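Local coordinates for protein GH30 Xylanase C (Talaromyces cellulolyticus CF-2612, PDB 6M5Z) that probably hydrolyses internal glycosidic bonds of the xylan backbone, as a fungal endoxylanase of glycoside hydrolase family 30, at residues Y103-D109 against Q173-Y178; I185-G189 against T229-C233; E90-P94 against A136-T140; Y149-T153 against W163-Y167. Residues are numbered along the deposited sequence.

Interaction 1: Y103-D109 against Q173-Y178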
loop_
_atom_site.group_PDB
_atom_site.type_symbol
_atom_site.label_atom_id
_atom_site.label_comp_id
_atom_site.label_asym_id
_atom_site.label_seq_id
_atom_site.Cartn_x
_atom_site.Cartn_y
_atom_site.Cartn_z
ATOM N N TYR A 103 -13.806 -13.025 -23.348
ATOM C CA TYR A 103 -12.717 -12.899 -22.365
ATOM C C TYR A 103 -11.526 -13.759 -22.792
ATOM O O TYR A 103 -11.680 -14.826 -23.410
ATOM C CB TYR A 103 -13.209 -13.284 -20.971
ATOM C CG TYR A 103 -14.255 -12.364 -20.389
ATOM C CD1 TYR A 103 -14.022 -10.998 -20.238
ATOM C CD2 TYR A 103 -15.494 -12.847 -19.973
ATOM C CE1 TYR A 103 -15.003 -10.170 -19.697
ATOM C CE2 TYR A 103 -16.470 -12.021 -19.421
ATOM C CZ TYR A 103 -16.227 -10.664 -19.289
ATOM O OH TYR A 103 -17.155 -9.809 -18.713
ATOM N N THR A 104 -10.333 -13.280 -22.431
ATOM C CA THR A 104 -9.009 -13.944 -22.569
ATOM C C THR A 104 -8.414 -14.153 -21.165
ATOM O O THR A 104 -8.715 -13.341 -20.247
ATOM C CB THR A 104 -8.049 -13.124 -23.446
ATOM O OG1 THR A 104 -7.799 -11.830 -22.881
ATOM C CG2 THR A 104 -8.557 -12.952 -24.864
ATOM N N TRP A 105 -7.592 -15.189 -20.979
ATOM C CA TRP A 105 -6.838 -15.369 -19.720
ATOM C C TRP A 105 -5.592 -16.205 -19.997
ATOM O O TRP A 105 -5.750 -17.327 -20.469
ATOM C CB TRP A 105 -7.739 -15.999 -18.654
ATOM C CG TRP A 105 -7.024 -16.288 -17.366
ATOM C CD1 TRP A 105 -6.801 -17.513 -16.810
ATOM C CD2 TRP A 105 -6.389 -15.322 -16.497
ATOM N NE1 TRP A 105 -6.099 -17.368 -15.649
ATOM C CE2 TRP A 105 -5.815 -16.049 -15.438
ATOM C CE3 TRP A 105 -6.232 -13.934 -16.514
ATOM C CZ2 TRP A 105 -5.178 -15.427 -14.363
ATOM C CZ3 TRP A 105 -5.566 -13.325 -15.473
ATOM C CH2 TRP A 105 -5.052 -14.063 -14.414
ATOM N N ASP A 106 -4.413 -15.685 -19.687
ATOM C CA ASP A 106 -3.160 -16.431 -19.971
ATOM C C ASP A 106 -2.585 -17.074 -18.702
ATOM O O ASP A 106 -1.541 -17.684 -18.868
ATOM C CB ASP A 106 -2.109 -15.582 -20.668
ATOM C CG ASP A 106 -1.524 -14.475 -19.795
ATOM O OD1 ASP A 106 -2.047 -14.274 -18.665
ATOM O OD2 ASP A 106 -0.562 -13.833 -20.256
ATOM N N GLY A 107 -3.140 -16.868 -17.491
ATOM C CA GLY A 107 -2.639 -17.438 -16.230
ATOM C C GLY A 107 -1.314 -16.830 -15.819
ATOM O O GLY A 107 -0.672 -17.375 -14.944
ATOM N N ASN A 108 -0.937 -15.700 -16.420
ATOM C CA ASN A 108 0.347 -15.013 -16.173
ATOM C C ASN A 108 0.071 -13.582 -15.659
ATOM O O ASN A 108 0.561 -13.202 -14.564
ATOM C CB ASN A 108 1.145 -15.034 -17.480
ATOM C CG ASN A 108 2.508 -14.387 -17.386
ATOM O OD1 ASN A 108 2.801 -13.709 -16.423
ATOM N ND2 ASN A 108 3.398 -14.736 -18.295
ATOM N N ASP A 109 -0.687 -12.789 -16.441
ATOM C CA ASP A 109 -1.054 -11.393 -16.075
ATOM C C ASP A 109 0.224 -10.573 -15.815
ATOM O O ASP A 109 0.313 -9.912 -14.760
ATOM C CB ASP A 109 -2.045 -11.393 -14.900
ATOM C CG ASP A 109 -2.785 -10.077 -14.678
ATOM O OD1 ASP A 109 -3.063 -9.399 -15.677
ATOM O OD2 ASP A 109 -3.071 -9.743 -13.501
ATOM N N GLN A 173 -15.036 -10.955 -13.581
ATOM C CA GLN A 173 -14.380 -12.042 -14.352
ATOM C C GLN A 173 -12.883 -12.068 -14.011
ATOM O O GLN A 173 -12.274 -13.172 -13.903
ATOM C CB GLN A 173 -14.599 -11.881 -15.863
ATOM C CG GLN A 173 -13.927 -12.947 -16.703
ATOM C CD GLN A 173 -14.528 -14.304 -16.441
ATOM O OE1 GLN A 173 -15.746 -14.452 -16.369
ATOM N NE2 GLN A 173 -13.666 -15.278 -16.171
ATOM N N TYR A 174 -12.266 -10.906 -13.866
ATOM C CA TYR A 174 -10.834 -10.844 -13.491
ATOM C C TYR A 174 -10.629 -11.501 -12.123
ATOM O O TYR A 174 -9.727 -12.311 -11.965
ATOM C CB TYR A 174 -10.350 -9.388 -13.505
ATOM C CG TYR A 174 -8.925 -9.220 -13.069
ATOM C CD1 TYR A 174 -7.912 -9.232 -13.998
ATOM C CD2 TYR A 174 -8.603 -9.008 -11.747
ATOM C CE1 TYR A 174 -6.597 -9.066 -13.608
ATOM C CE2 TYR A 174 -7.287 -8.877 -11.338
ATOM C CZ TYR A 174 -6.295 -8.810 -12.282
ATOM O OH TYR A 174 -4.997 -8.673 -11.888
ATOM N N ILE A 175 -11.454 -11.160 -11.156
ATOM C CA ILE A 175 -11.437 -11.774 -9.802
ATOM C C ILE A 175 -11.609 -13.295 -9.926
ATOM O O ILE A 175 -10.844 -14.046 -9.275
ATOM C CB ILE A 175 -12.481 -11.123 -8.878
ATOM C CG1 ILE A 175 -12.152 -9.644 -8.628
ATOM C CG2 ILE A 175 -12.553 -11.877 -7.545
ATOM C CD1 ILE A 175 -13.314 -8.863 -8.061
ATOM N N LYS A 176 -12.580 -13.761 -10.706
ATOM C CA LYS A 176 -12.772 -15.226 -10.909
ATOM C C LYS A 176 -11.556 -15.861 -11.576
ATOM O O LYS A 176 -11.228 -17.060 -11.257
ATOM C CB LYS A 176 -14.025 -15.455 -11.748
ATOM C CG LYS A 176 -15.344 -15.081 -11.107
ATOM C CD LYS A 176 -16.460 -15.703 -11.898
ATOM C CE LYS A 176 -17.790 -15.054 -11.670
ATOM N NZ LYS A 176 -18.765 -15.611 -12.628
ATOM N N ASP A 177 -10.919 -15.162 -12.525
ATOM C CA ASP A 177 -9.685 -15.656 -13.163
ATOM C C ASP A 177 -8.615 -15.966 -12.112
ATOM O O ASP A 177 -7.975 -17.090 -12.135
ATOM C CB ASP A 177 -9.155 -14.681 -14.210
ATOM C CG ASP A 177 -9.920 -14.620 -15.513
ATOM O OD1 ASP A 177 -10.717 -15.547 -15.819
ATOM O OD2 ASP A 177 -9.745 -13.604 -16.194
ATOM N N TYR A 178 -8.404 -15.041 -11.178
ATOM C CA TYR A 178 -7.460 -15.237 -10.061
ATOM C C TYR A 178 -7.953 -16.394 -9.168
ATOM O O TYR A 178 -7.096 -17.219 -8.768
ATOM C CB TYR A 178 -7.242 -13.920 -9.309
ATOM C CG TYR A 178 -6.047 -13.188 -9.847
ATOM C CD1 TYR A 178 -6.109 -12.548 -11.067
ATOM C CD2 TYR A 178 -4.835 -13.260 -9.194
ATOM C CE1 TYR A 178 -5.000 -11.904 -11.594
ATOM C CE2 TYR A 178 -3.706 -12.649 -9.709
ATOM C CZ TYR A 178 -3.795 -11.979 -10.917
ATOM O OH TYR A 178 -2.666 -11.408 -11.420
HETATM O O HOH W 1 -10.804 -13.869 -18.612
#
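Asp109 OD2 accepts two hydrogen bonds, from Tyr174 OH and from Tyr178 OH, each 2.7 Å long. The two tyrosines are four residues, about one helical turn, apart, so their hydroxyls can converge on a single buried carboxylate oxygen; Gln112 donates to the same atom, which helps to offset burying a charge. A second polar link runs through water 1, which donates to Thr104 O and to Asp177 OD2, both at 2.7 Å. Asp177 is held by Gln173, whose NE2 donates to Asp177 OD1 at 3.0 Å. Aromatic packing surrounds these bonds: Asp177 CB sits 3.7 Å from the centroid of the Trp105 six-membered ring and Gln173 CG 3.7 Å from that of the Tyr103 ring, both CH-pi contacts over a face. Trp105 CH2 also packs on Tyr178 CE1 at 3.6 Å, while Trp105 NE1 is hydrogen-bonded to Glu181. Asp106 OD1 accepts from Asn108 N (2.9 Å), forming an Asx turn, and from Asp109 N (3.0 Å), extending it to an Asx motif; this bends the loop and brings Asp109 back to the helix. Here a beta-alpha loop of the TIM barrel is laid against the neighbouring barrel helix, 164-180.

Interaction 2: I185-G189 against T229-C233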
loop_
_atom_site.group_PDB
_atom_site.type_symbol
_atom_site.label_atom_id
_atom_site.label_comp_id
_atom_site.label_asym_id
_atom_site.label_seq_id
_atom_site.Cartn_x
_atom_site.Cartn_y
_atom_site.Cartn_z
ATOM N N ILE A 185 -8.572 -12.584 -4.287
ATOM C CA ILE A 185 -8.347 -11.123 -4.184
ATOM C C ILE A 185 -9.187 -10.592 -3.022
ATOM O O ILE A 185 -10.433 -10.854 -2.992
ATOM C CB ILE A 185 -8.666 -10.466 -5.526
ATOM C CG1 ILE A 185 -7.666 -10.904 -6.593
ATOM C CG2 ILE A 185 -8.682 -8.969 -5.332
ATOM C CD1 ILE A 185 -8.086 -10.553 -7.985
ATOM N N ASP A 186 -8.564 -9.832 -2.111
ATOM C CA ASP A 186 -9.270 -9.307 -0.903
ATOM C C ASP A 186 -10.073 -8.052 -1.261
ATOM O O ASP A 186 -11.197 -7.869 -0.725
ATOM C CB ASP A 186 -8.303 -9.073 0.251
ATOM C CG ASP A 186 -7.643 -10.378 0.634
ATOM O OD1 ASP A 186 -8.396 -11.330 1.046
ATOM O OD2 ASP A 186 -6.429 -10.509 0.386
ATOM N N PHE A 187 -9.486 -7.180 -2.083
ATOM C CA PHE A 187 -10.097 -5.881 -2.402
ATOM C C PHE A 187 -9.942 -5.626 -3.906
ATOM O O PHE A 187 -8.910 -6.004 -4.496
ATOM C CB PHE A 187 -9.473 -4.718 -1.607
ATOM C CG PHE A 187 -9.474 -4.974 -0.125
ATOM C CD1 PHE A 187 -10.665 -4.961 0.586
ATOM C CD2 PHE A 187 -8.311 -5.296 0.546
ATOM C CE1 PHE A 187 -10.680 -5.288 1.934
ATOM C CE2 PHE A 187 -8.346 -5.627 1.896
ATOM C CZ PHE A 187 -9.526 -5.603 2.580
ATOM N N VAL A 188 -10.948 -4.949 -4.451
ATOM C CA VAL A 188 -10.955 -4.525 -5.868
ATOM C C VAL A 188 -11.206 -3.032 -5.910
ATOM O O VAL A 188 -12.073 -2.524 -5.232
ATOM C CB VAL A 188 -11.953 -5.338 -6.720
ATOM C CG1 VAL A 188 -13.399 -5.179 -6.293
ATOM C CG2 VAL A 188 -11.790 -5.031 -8.204
ATOM N N GLY A 189 -10.440 -2.356 -6.761
ATOM C CA GLY A 189 -10.623 -0.935 -7.061
ATOM C C GLY A 189 -10.864 -0.799 -8.555
ATOM O O GLY A 189 -10.335 -1.618 -9.357
ATOM N N THR A 229 -15.404 -10.181 -2.171
ATOM C CA THR A 229 -14.376 -9.169 -2.450
ATOM C C THR A 229 -14.871 -7.826 -1.937
ATOM O O THR A 229 -15.952 -7.436 -2.312
ATOM C CB THR A 229 -14.097 -9.065 -3.949
ATOM O OG1 THR A 229 -14.225 -10.343 -4.573
ATOM C CG2 THR A 229 -12.720 -8.482 -4.200
ATOM N N GLY A 230 -14.032 -7.090 -1.236
ATOM C CA GLY A 230 -14.351 -5.742 -0.740
ATOM C C GLY A 230 -13.951 -4.683 -1.762
ATOM O O GLY A 230 -12.975 -4.902 -2.489
ATOM N N ILE A 231 -14.713 -3.609 -1.853
ATOM C CA ILE A 231 -14.456 -2.521 -2.825
ATOM C C ILE A 231 -13.620 -1.466 -2.107
ATOM O O ILE A 231 -13.956 -1.059 -1.011
ATOM C CB ILE A 231 -15.750 -1.911 -3.391
ATOM C CG1 ILE A 231 -16.631 -2.950 -4.083
ATOM C CG2 ILE A 231 -15.399 -0.777 -4.350
ATOM C CD1 ILE A 231 -18.054 -2.455 -4.344
ATOM N N ALA A 232 -12.582 -0.986 -2.779
ATOM C CA ALA A 232 -11.720 0.105 -2.309
ATOM C C ALA A 232 -11.946 1.270 -3.261
ATOM O O ALA A 232 -12.242 1.027 -4.439
ATOM C CB ALA A 232 -10.295 -0.378 -2.324
ATOM N N CYS A 233 -11.888 2.509 -2.791
ATOM C CA CYS A 233 -12.065 3.701 -3.670
ATOM C C CYS A 233 -11.402 4.858 -2.926
ATOM O O CYS A 233 -11.448 4.856 -1.704
ATOM C CB CYS A 233 -13.548 3.996 -3.949
ATOM S SG CYS A 233 -13.870 4.947 -5.467
HETATM O O HOH W 2 -12.577 -12.209 -3.590
#
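Phe187 lays its side chain beside the Gly230 backbone, and the lack of a side chain there matters: a CB on Gly230 would come within 3.0 Å of Phe187 CD1. The ring edge faces Gly230 O, which also receives a CA-H...O contact from Phe187 CA at 3.0 Å. Phe187 CB also approaches the small methyl of Ala232, CB to CB at 4.5 Å; Trp281 and Tyr126 meet the Phe187 ring. The backbones pair in parallel register, with Gly230 N donating to Asp186 O (3.0 Å), Val188 N to Gly230 O (2.8 Å) and Ala232 N to Val188 O (2.9 Å). These are neighbouring strands of the TIM barrel, joined by a beta-alpha-beta crossover through helix 215-224, and their 41° angle reflects the twist of the barrel wall. Val188 and Ile231 point to the opposite face from Phe187, where their branched side chains suit both an extended backbone and packing against Ile222 of the crossover helix. Val188 CG1 meets Thr229 CG2 at 4.0 Å, and Ile175 of helix 164-180 covers both residues. Where the strands begin, water 2 donates to Ile185 O at 2.6 Å and lies 2.7 Å from Thr229 OG1.

Interaction 3: E90-P94 against A136-T140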
loop_
_atom_site.group_PDB
_atom_site.type_symbol
_atom_site.label_atom_id
_atom_site.label_comp_id
_atom_site.label_asym_id
_atom_site.label_seq_id
_atom_site.Cartn_x
_atom_site.Cartn_y
_atom_site.Cartn_z
ATOM N N GLU A 90 -10.282 -8.445 -21.661
ATOM C CA GLU A 90 -11.296 -8.132 -22.685
ATOM C C GLU A 90 -10.711 -7.112 -23.652
ATOM O O GLU A 90 -11.111 -5.960 -23.676
ATOM C CB GLU A 90 -12.595 -7.620 -22.078
ATOM C CG GLU A 90 -13.791 -7.705 -23.029
ATOM C CD GLU A 90 -15.094 -7.163 -22.454
ATOM O OE1 GLU A 90 -16.048 -7.004 -23.247
ATOM O OE2 GLU A 90 -15.152 -6.866 -21.223
ATOM N N PRO A 91 -9.713 -7.534 -24.445
ATOM C CA PRO A 91 -8.943 -6.590 -25.255
ATOM C C PRO A 91 -9.693 -6.068 -26.487
ATOM O O PRO A 91 -9.189 -5.168 -27.106
ATOM C CB PRO A 91 -7.733 -7.433 -25.670
ATOM C CG PRO A 91 -8.237 -8.838 -25.682
ATOM C CD PRO A 91 -9.232 -8.923 -24.558
ATOM N N ASN A 92 -10.809 -6.712 -26.879
ATOM C CA ASN A 92 -11.596 -6.381 -28.086
ATOM C C ASN A 92 -13.060 -6.129 -27.709
ATOM O O ASN A 92 -13.623 -6.883 -26.894
ATOM C CB ASN A 92 -11.491 -7.520 -29.109
ATOM C CG ASN A 92 -11.807 -7.077 -30.512
ATOM O OD1 ASN A 92 -12.683 -7.672 -31.120
ATOM N ND2 ASN A 92 -11.055 -6.133 -31.042
ATOM N N ALA A 93 -13.638 -5.032 -28.187
ATOM C CA ALA A 93 -15.019 -4.641 -27.824
ATOM C C ALA A 93 -15.976 -5.733 -28.257
ATOM O O ALA A 93 -15.790 -6.351 -29.303
ATOM C CB ALA A 93 -15.433 -3.359 -28.489
ATOM N N PRO A 94 -17.037 -5.966 -27.479
ATOM C CA PRO A 94 -18.174 -6.737 -27.959
ATOM C C PRO A 94 -19.076 -5.793 -28.767
ATOM O O PRO A 94 -18.758 -4.574 -28.910
ATOM C CB PRO A 94 -18.843 -7.147 -26.657
ATOM C CG PRO A 94 -18.623 -5.925 -25.773
ATOM C CD PRO A 94 -17.243 -5.431 -26.124
ATOM N N ALA A 136 -11.332 0.694 -23.303
ATOM C CA ALA A 136 -11.570 1.916 -24.103
ATOM C C ALA A 136 -13.049 2.000 -24.508
ATOM O O ALA A 136 -13.623 3.110 -24.459
ATOM C CB ALA A 136 -10.706 1.933 -25.336
ATOM N N PHE A 137 -13.627 0.876 -24.930
ATOM C CA PHE A 137 -15.018 0.837 -25.458
ATOM C C PHE A 137 -16.049 1.092 -24.352
ATOM O O PHE A 137 -17.254 1.289 -24.714
ATOM C CB PHE A 137 -15.294 -0.475 -26.219
ATOM C CG PHE A 137 -14.912 -1.730 -25.475
ATOM C CD1 PHE A 137 -15.793 -2.346 -24.605
ATOM C CD2 PHE A 137 -13.678 -2.327 -25.680
ATOM C CE1 PHE A 137 -15.417 -3.482 -23.904
ATOM C CE2 PHE A 137 -13.309 -3.469 -24.991
ATOM C CZ PHE A 137 -14.167 -4.022 -24.071
ATOM N N MET A 138 -15.644 1.179 -23.080
ATOM C CA MET A 138 -16.568 1.461 -21.965
ATOM C C MET A 138 -16.509 2.935 -21.549
ATOM O O MET A 138 -17.161 3.291 -20.525
ATOM C CB MET A 138 -16.239 0.568 -20.775
ATOM C CG MET A 138 -16.228 -0.873 -21.142
ATOM S SD MET A 138 -16.384 -1.865 -19.636
ATOM C CE MET A 138 -16.180 -3.501 -20.356
ATOM N N LYS A 139 -15.769 3.776 -22.289
ATOM C CA LYS A 139 -15.450 5.142 -21.829
ATOM C C LYS A 139 -15.889 6.221 -22.827
ATOM O O LYS A 139 -15.927 5.987 -24.046
ATOM C CB LYS A 139 -13.949 5.281 -21.572
ATOM C CG LYS A 139 -13.436 4.378 -20.453
ATOM C CD LYS A 139 -11.934 4.307 -20.381
ATOM C CE LYS A 139 -11.320 5.656 -20.086
ATOM N NZ LYS A 139 -9.837 5.598 -20.193
ATOM N N THR A 140 -16.052 7.419 -22.301
ATOM C CA THR A 140 -16.535 8.591 -23.061
ATOM C C THR A 140 -15.555 8.927 -24.167
ATOM O O THR A 140 -16.003 9.491 -25.176
ATOM C CB THR A 140 -16.742 9.797 -22.141
ATOM O OG1 THR A 140 -15.559 10.092 -21.400
ATOM C CG2 THR A 140 -17.873 9.579 -21.174
#
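Phe137, in the short 3-10 segment 136-138, carries most of this contact; the turn that presents it is closed by Lys139 N donating to Ala136 O at 3.1 Å. Its CA-to-CB bond points toward segment 90-94, and one ring face is covered by Ala93 and Pro94: Ala93 CA stands 3.5 Å from the Phe137 ring centroid and Pro94 CD 3.9 Å from it, both as CH-pi contacts. A small alanine lets its backbone come this close, and the ring methylene of a proline, next to the electron-withdrawing nitrogen, is a good CH donor. Glu90 O lies at the ring edge, 3.6 Å from Phe137 CE2. The two segments belong to successive beta-alpha loops of the TIM barrel, following strands 77-82 and 126-131, and here the two loops meet through an aromatic side chain, without strand pairing. Trp163 also meets the Phe137 ring. Next in sequence, Met138 extends its flexible chain so that CE reaches Glu90 OE2 at 3.6 Å, a packing contact, while Ala166 and Tyr167 of helix 164-180 touch the same thioether.

Interaction 4: Y149-T153 against W163-Y167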
loop_
_atom_site.group_PDB
_atom_site.type_symbol
_atom_site.label_atom_id
_atom_site.label_comp_id
_atom_site.label_asym_id
_atom_site.label_seq_id
_atom_site.Cartn_x
_atom_site.Cartn_y
_atom_site.Cartn_z
ATOM N N TYR A 149 -14.327 9.003 -19.022
ATOM C CA TYR A 149 -15.188 8.615 -17.885
ATOM C C TYR A 149 -15.863 7.299 -18.242
ATOM O O TYR A 149 -16.116 7.056 -19.414
ATOM C CB TYR A 149 -16.220 9.702 -17.572
ATOM C CG TYR A 149 -15.639 11.031 -17.157
ATOM C CD1 TYR A 149 -15.166 11.949 -18.077
ATOM C CD2 TYR A 149 -15.546 11.356 -15.830
ATOM C CE1 TYR A 149 -14.601 13.151 -17.664
ATOM C CE2 TYR A 149 -14.987 12.548 -15.408
ATOM C CZ TYR A 149 -14.521 13.454 -16.336
ATOM O OH TYR A 149 -13.974 14.618 -15.872
ATOM N N LEU A 150 -16.220 6.512 -17.243
ATOM C CA LEU A 150 -17.048 5.303 -17.469
ATOM C C LEU A 150 -18.431 5.709 -17.995
ATOM O O LEU A 150 -19.139 6.450 -17.322
ATOM C CB LEU A 150 -17.162 4.552 -16.151
ATOM C CG LEU A 150 -18.046 3.307 -16.214
ATOM C CD1 LEU A 150 -17.460 2.256 -17.134
ATOM C CD2 LEU A 150 -18.184 2.762 -14.792
ATOM N N CYS A 151 -18.789 5.210 -19.175
ATOM C CA CYS A 151 -20.078 5.460 -19.852
ATOM C C CYS A 151 -21.220 5.071 -18.921
ATOM O O CYS A 151 -21.261 3.892 -18.471
ATOM C CB CYS A 151 -20.129 4.629 -21.127
ATOM S SG CYS A 151 -19.001 5.238 -22.399
ATOM N N GLY A 152 -22.165 5.982 -18.682
ATOM C CA GLY A 152 -23.343 5.637 -17.859
ATOM C C GLY A 152 -23.275 6.143 -16.435
ATOM O O GLY A 152 -24.297 6.138 -15.757
ATOM N N THR A 153 -22.109 6.602 -15.973
ATOM C CA THR A 153 -21.996 7.302 -14.696
ATOM C C THR A 153 -22.679 8.667 -14.848
ATOM O O THR A 153 -22.896 9.119 -15.990
ATOM C CB THR A 153 -20.553 7.303 -14.192
ATOM O OG1 THR A 153 -19.748 7.937 -15.184
ATOM C CG2 THR A 153 -20.033 5.901 -13.929
ATOM N N TRP A 163 -22.284 1.395 -19.864
ATOM C CA TRP A 163 -21.357 0.250 -19.723
ATOM C C TRP A 163 -21.081 -0.084 -18.257
ATOM O O TRP A 163 -20.138 -0.853 -18.020
ATOM C CB TRP A 163 -20.057 0.563 -20.468
ATOM C CG TRP A 163 -20.193 0.554 -21.951
ATOM C CD1 TRP A 163 -20.627 1.577 -22.736
ATOM C CD2 TRP A 163 -19.892 -0.524 -22.844
ATOM N NE1 TRP A 163 -20.600 1.219 -24.053
ATOM C CE2 TRP A 163 -20.172 -0.076 -24.153
ATOM C CE3 TRP A 163 -19.431 -1.821 -22.674
ATOM C CZ2 TRP A 163 -19.953 -0.877 -25.273
ATOM C CZ3 TRP A 163 -19.271 -2.631 -23.771
ATOM C CH2 TRP A 163 -19.525 -2.164 -25.058
ATOM N N ARG A 164 -21.838 0.471 -17.305
ATOM C CA ARG A 164 -21.628 0.191 -15.868
ATOM C C ARG A 164 -21.717 -1.309 -15.620
ATOM O O ARG A 164 -20.808 -1.874 -14.975
ATOM C CB ARG A 164 -22.615 0.954 -15.005
ATOM C CG ARG A 164 -22.241 2.422 -14.950
ATOM C CD ARG A 164 -23.199 3.227 -14.115
ATOM N NE ARG A 164 -24.532 3.209 -14.701
ATOM C CZ ARG A 164 -25.603 3.710 -14.126
ATOM N NH1 ARG A 164 -25.559 4.219 -12.896
ATOM N NH2 ARG A 164 -26.742 3.685 -14.786
ATOM N N GLN A 165 -22.787 -1.963 -16.062
ATOM C CA GLN A 165 -22.938 -3.405 -15.754
ATOM C C GLN A 165 -21.813 -4.182 -16.447
ATOM O O GLN A 165 -21.244 -5.134 -15.843
ATOM C CB GLN A 165 -24.304 -3.963 -16.180
ATOM C CG GLN A 165 -24.513 -5.405 -15.698
ATOM C CD GLN A 165 -24.341 -5.558 -14.197
ATOM O OE1 GLN A 165 -23.483 -6.309 -13.728
ATOM N NE2 GLN A 165 -25.155 -4.868 -13.431
ATOM N N ALA A 166 -21.467 -3.814 -17.681
ATOM C CA ALA A 166 -20.367 -4.474 -18.433
ATOM C C ALA A 166 -19.051 -4.349 -17.660
ATOM O O ALA A 166 -18.297 -5.324 -17.587
ATOM C CB ALA A 166 -20.245 -3.849 -19.793
ATOM N N TYR A 167 -18.794 -3.194 -17.042
ATOM C CA TYR A 167 -17.505 -2.981 -16.344
ATOM C C TYR A 167 -17.489 -3.772 -15.031
ATOM O O TYR A 167 -16.470 -4.388 -14.714
ATOM C CB TYR A 167 -17.242 -1.499 -16.148
ATOM C CG TYR A 167 -15.905 -1.182 -15.547
ATOM C CD1 TYR A 167 -14.751 -1.861 -15.926
ATOM C CD2 TYR A 167 -15.806 -0.184 -14.607
ATOM C CE1 TYR A 167 -13.519 -1.529 -15.394
ATOM C CE2 TYR A 167 -14.573 0.183 -14.097
ATOM C CZ TYR A 167 -13.440 -0.504 -14.472
ATOM O OH TYR A 167 -12.238 -0.125 -13.962
#
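Leu150 opens the contact by pointing toward the helix that starts at Arg164. Leu150 CD2 lies 3.8 Å from Tyr167 CD2, and Leu150 CD2 lies 4.1 Å from Arg164 CG, filling the space beside the first turn. Cys151 follows and ties the backbones together: its O accepts from Trp163 N at 3.0 Å, while Cys151 CB meets the Trp163 ring edge, 3.5 Å from CD1. Cys151 SG lies obliquely 4.9 Å from the centroid of the five-membered ring of Trp163, a sulfur-aromatic contact, and is bonded to Cys158 in a disulfide. Gly152 has a positive phi of 102°, where a CB would jam against the preceding carbonyl, and such a CB would also crowd Arg164 NE. Gly152 O stands over one face of the Arg164 guanidinium, which makes a salt bridge to Asp162 and a hydrogen bond to Ser213. Thr153 closes the turn: its OG1 donates to Leu150 O at 2.7 Å and its N to the same oxygen at 3.3 Å, and CG2 touches Arg164 CD at 4.1 Å. Residues 150-153 thus form a type II beta turn within a disulfide-braced beta-alpha loop, packed against the N-terminal end of a TIM-barrel helix with Trp163 at its N-cap.

From the N terminus, residues 90-94 and 103-109 come first, both in the loop between strand 77-82 and helix 112-121. Interaction 3 joins the earlier part to the loop after strand 126-131, and interaction 1 joins the later part to helix 164-180; their segments alternate, so the two closures cross, and they touch where Tyr103 meets Glu90. Interaction 4 closes a short loop of its own within the span of interaction 1, and abuts interaction 3 through Met138 O and Cys151 N, 2.9 Å apart. Interaction 2 follows in series, pairing barrel strands 187-189 and 230-233 against helix 164-180, where Ile185 packs on Tyr174 and Tyr178.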